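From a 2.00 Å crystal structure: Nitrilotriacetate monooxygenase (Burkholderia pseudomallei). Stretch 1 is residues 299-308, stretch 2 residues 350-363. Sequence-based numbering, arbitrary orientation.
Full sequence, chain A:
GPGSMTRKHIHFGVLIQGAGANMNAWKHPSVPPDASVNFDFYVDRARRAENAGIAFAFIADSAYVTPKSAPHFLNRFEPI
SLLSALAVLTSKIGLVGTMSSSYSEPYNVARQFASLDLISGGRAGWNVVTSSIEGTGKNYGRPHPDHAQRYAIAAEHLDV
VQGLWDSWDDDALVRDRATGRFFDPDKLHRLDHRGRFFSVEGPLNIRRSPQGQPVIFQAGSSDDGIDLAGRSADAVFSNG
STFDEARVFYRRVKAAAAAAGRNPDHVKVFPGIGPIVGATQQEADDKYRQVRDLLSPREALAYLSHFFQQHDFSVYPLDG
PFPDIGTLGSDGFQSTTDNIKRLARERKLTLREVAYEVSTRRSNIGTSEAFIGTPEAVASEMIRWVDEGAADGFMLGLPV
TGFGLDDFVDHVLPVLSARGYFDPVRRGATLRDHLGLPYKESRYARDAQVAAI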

# COMPACT_ATOMS: atom_id res chain seq x y z
N GLU A 299 15.41 26.52 16.57
CA GLU A 299 15.19 25.92 15.26
C GLU A 299 15.05 27.00 14.20
O GLU A 299 15.60 26.87 13.10
CB GLU A 299 13.97 25.02 15.24
CG GLU A 299 14.15 23.65 15.88
CD GLU A 299 12.83 22.91 15.95
OE1 GLU A 299 12.55 22.10 15.02
OE2 GLU A 299 12.05 23.19 16.89
N ALA A 300 14.33 28.06 14.53
CA ALA A 300 14.28 29.24 13.68
C ALA A 300 15.68 29.77 13.37
O ALA A 300 16.00 30.01 12.22
CB ALA A 300 13.42 30.31 14.31
N LEU A 301 16.52 29.92 14.39
CA LEU A 301 17.91 30.41 14.19
C LEU A 301 18.84 29.44 13.41
O LEU A 301 19.68 29.87 12.61
CB LEU A 301 18.56 30.74 15.54
CG LEU A 301 17.94 31.85 16.40
CD1 LEU A 301 18.76 32.03 17.69
CD2 LEU A 301 17.88 33.13 15.63
N ALA A 302 18.73 28.13 13.66
CA ALA A 302 19.58 27.14 13.00
C ALA A 302 19.36 27.20 11.49
O ALA A 302 20.29 27.03 10.70
CB ALA A 302 19.30 25.71 13.53
N TYR A 303 18.12 27.45 11.11
CA TYR A 303 17.77 27.57 9.71
C TYR A 303 18.21 28.91 9.10
O TYR A 303 18.59 28.97 7.93
CB TYR A 303 16.27 27.31 9.52
CG TYR A 303 15.89 27.12 8.07
CD1 TYR A 303 16.30 25.99 7.36
CD2 TYR A 303 15.13 28.08 7.40
CE1 TYR A 303 15.96 25.83 6.02
CE2 TYR A 303 14.79 27.93 6.07
CZ TYR A 303 15.21 26.80 5.37
OH TYR A 303 14.87 26.65 4.04
N LEU A 304 18.19 30.00 9.87
CA LEU A 304 18.83 31.25 9.44
C LEU A 304 20.34 31.07 9.23
O LEU A 304 20.94 31.63 8.30
CB LEU A 304 18.68 32.34 10.50
CG LEU A 304 17.75 33.54 10.41
CD1 LEU A 304 18.29 34.52 11.44
CD2 LEU A 304 17.66 34.19 9.03
N SER A 305 20.97 30.34 10.15
CA SER A 305 22.41 30.04 10.11
C SER A 305 22.81 29.42 8.76
O SER A 305 23.87 29.72 8.22
CB SER A 305 22.74 29.09 11.29
OG SER A 305 24.13 28.86 11.44
N HIS A 306 21.93 28.58 8.22
CA HIS A 306 22.10 27.94 6.91
C HIS A 306 22.44 28.92 5.77
O HIS A 306 23.24 28.63 4.87
CB HIS A 306 20.80 27.13 6.61
CG HIS A 306 20.71 26.58 5.22
ND1 HIS A 306 21.53 25.58 4.75
CD2 HIS A 306 19.85 26.86 4.21
CE1 HIS A 306 21.21 25.29 3.50
NE2 HIS A 306 20.19 26.05 3.15
N PHE A 307 21.81 30.09 5.80
CA PHE A 307 21.98 31.05 4.73
C PHE A 307 23.21 31.93 4.90
O PHE A 307 23.61 32.59 3.95
CB PHE A 307 20.71 31.90 4.61
CG PHE A 307 19.49 31.09 4.18
CD1 PHE A 307 19.48 30.42 2.98
CD2 PHE A 307 18.38 31.01 5.00
CE1 PHE A 307 18.36 29.67 2.59
CE2 PHE A 307 17.26 30.26 4.62
CZ PHE A 307 17.25 29.59 3.41
N PHE A 308 23.79 31.94 6.09
CA PHE A 308 24.93 32.80 6.40
C PHE A 308 26.18 32.01 6.78
O PHE A 308 26.89 32.36 7.73
CB PHE A 308 24.54 33.77 7.52
CG PHE A 308 23.56 34.82 7.12
CD1 PHE A 308 23.99 36.02 6.58
CD2 PHE A 308 22.20 34.62 7.29
CE1 PHE A 308 23.09 37.00 6.22
CE2 PHE A 308 21.29 35.59 6.95
CZ PHE A 308 21.73 36.79 6.42
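Stretch 2, residues 350-363: TLREVAYEVSTRRS

Where two helices cross steeply, small side chains at the crossing can let the backbones come close, and larger ones around it can fill the remaining space; this pair from nitrilotriacetate monooxygenase illustrates both. Stretch 1 is helical from E299, continuing a helix that begins earlier in the chain. In stretch 2, T350 is the N-cap, its OG1 accepting from E353 N at 3.2 Å, and residues 351-363 form a helix. The N-to-C directions of the two helices differ by 80°, so they cross almost at right angles, with axes 8.6 Å apart at closest approach.

The crossing is marked by A300 and A355, with A300 CA 5.2 Å from A355 CA. Both side chains point toward the opposite helix and end in a single methyl, so A300 CB reaches A355 CB at 3.7 Å. The same methyl lies over one face of the Y356 ring, 4.1 Å from A300 CB to the ring centroid, a CH-pi contact. One residue on, L301 leaves its backbone sideways, but its end swings in: L301 CD2 is 3.9 Å from L351 CD1 and 4.0 Å from A355 CB.

A302 is out of reach, and Y303 takes up the contact again. The edge of its ring meets the aliphatic part of R362, with Y303 CE2 3.4 Å from R362 CD. L304 then supplies the knob, seated in a hole formed by L351, V354, A355 and V358; L304 CD1 lies 3.8 Å from L351 CD1, while L304 CD2 lies 4.1 Å from V358 CG2 and 4.2 Å from V354 CG1. S305 and H306 are out of reach, and F307 closes the contact, its CE2 4.1 Å from V358 CG1.

No hydrogen bond joins the two stretches among the modelled atoms. The 493 Å² of surface buried between them, summed over both sides, rests chiefly on the fit of apolar side chains.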

# COMPACT_ATOMS: atom_id res chain seq x y z
N THR A 350 13.09 42.62 14.83
CA THR A 350 14.00 42.02 15.78
C THR A 350 14.56 40.73 15.15
O THR A 350 14.06 40.28 14.12
CB THR A 350 13.27 41.69 17.09
OG1 THR A 350 12.22 40.73 16.83
CG2 THR A 350 12.68 42.97 17.71
N LEU A 351 15.57 40.15 15.79
CA LEU A 351 16.15 38.89 15.34
C LEU A 351 15.09 37.79 15.36
O LEU A 351 15.05 36.97 14.45
CB LEU A 351 17.32 38.48 16.21
CG LEU A 351 17.88 37.07 15.96
CD1 LEU A 351 18.22 36.85 14.48
CD2 LEU A 351 19.10 36.79 16.87
N ARG A 352 14.27 37.76 16.41
CA ARG A 352 13.20 36.76 16.53
C ARG A 352 12.23 36.90 15.36
O ARG A 352 11.90 35.92 14.72
CB ARG A 352 12.45 36.90 17.86
CG ARG A 352 11.55 35.70 18.17
CD ARG A 352 10.52 36.00 19.25
NE ARG A 352 11.16 36.29 20.54
CZ ARG A 352 11.48 35.40 21.47
NH1 ARG A 352 11.25 34.10 21.30
NH2 ARG A 352 12.06 35.81 22.60
N GLU A 353 11.82 38.13 15.06
CA GLU A 353 10.84 38.38 13.98
C GLU A 353 11.44 38.00 12.63
O GLU A 353 10.77 37.40 11.81
CB GLU A 353 10.38 39.85 13.96
CG GLU A 353 9.47 40.20 15.13
CD GLU A 353 9.24 41.71 15.27
OE1 GLU A 353 10.12 42.52 14.89
OE2 GLU A 353 8.17 42.09 15.81
N VAL A 354 12.72 38.32 12.41
CA VAL A 354 13.38 37.90 11.17
C VAL A 354 13.44 36.38 11.08
O VAL A 354 13.10 35.83 10.04
CB VAL A 354 14.80 38.45 11.01
CG1 VAL A 354 15.50 37.73 9.86
CG2 VAL A 354 14.75 39.95 10.76
N ALA A 355 13.86 35.71 12.16
CA ALA A 355 14.07 34.25 12.13
C ALA A 355 12.77 33.53 11.80
O ALA A 355 12.77 32.54 11.05
CB ALA A 355 14.61 33.74 13.47
N TYR A 356 11.67 34.01 12.39
CA TYR A 356 10.36 33.37 12.22
C TYR A 356 9.74 33.74 10.87
O TYR A 356 9.13 32.89 10.24
CB TYR A 356 9.42 33.69 13.40
CG TYR A 356 9.63 32.75 14.58
CD1 TYR A 356 10.41 33.12 15.66
CD2 TYR A 356 9.07 31.49 14.59
CE1 TYR A 356 10.61 32.27 16.73
CE2 TYR A 356 9.26 30.63 15.65
CZ TYR A 356 10.03 31.02 16.72
OH TYR A 356 10.24 30.17 17.79
N GLU A 357 9.91 34.99 10.43
CA GLU A 357 9.53 35.40 9.06
C GLU A 357 10.05 34.42 8.02
O GLU A 357 9.31 33.95 7.14
CB GLU A 357 10.13 36.77 8.70
CG GLU A 357 9.30 37.94 9.10
CD GLU A 357 8.07 38.07 8.27
OE1 GLU A 357 8.13 37.72 7.07
OE2 GLU A 357 7.03 38.50 8.82
N VAL A 358 11.35 34.17 8.10
CA VAL A 358 12.03 33.21 7.24
C VAL A 358 11.39 31.84 7.51
O VAL A 358 10.62 31.34 6.67
CB VAL A 358 13.54 33.25 7.50
CG1 VAL A 358 14.28 32.16 6.73
CG2 VAL A 358 14.10 34.65 7.12
N SER A 359 11.62 31.31 8.71
CA SER A 359 11.05 30.02 9.15
C SER A 359 9.55 29.82 8.81
O SER A 359 9.23 29.00 7.94
CB SER A 359 11.27 29.83 10.65
N THR A 360 8.67 30.57 9.48
CA THR A 360 7.20 30.42 9.36
C THR A 360 6.65 30.45 7.94
O THR A 360 5.74 29.69 7.61
CB THR A 360 6.41 31.51 10.13
OG1 THR A 360 6.84 31.53 11.49
CG2 THR A 360 4.90 31.24 10.10
N ARG A 361 7.18 31.36 7.13
CA ARG A 361 6.86 31.40 5.71
C ARG A 361 7.19 30.04 5.08
O ARG A 361 6.33 29.41 4.45
CB ARG A 361 7.66 32.50 5.00
N ARG A 362 8.43 29.61 5.27
CA ARG A 362 8.94 28.42 4.60
C ARG A 362 8.37 27.12 5.17
O ARG A 362 8.26 26.13 4.45
CB ARG A 362 10.46 28.40 4.65
CG ARG A 362 11.09 29.41 3.72
CD ARG A 362 12.58 29.53 3.96
NE ARG A 362 13.24 30.20 2.85
CZ ARG A 362 13.24 31.51 2.66
NH1 ARG A 362 12.63 32.33 3.51
NH2 ARG A 362 13.87 32.01 1.60
N SER A 363 8.01 27.15 6.45
CA SER A 363 7.44 25.99 7.14
C SER A 363 5.92 25.80 6.88
O SER A 363 5.36 24.71 7.13
CB SER A 363 7.75 26.06 8.66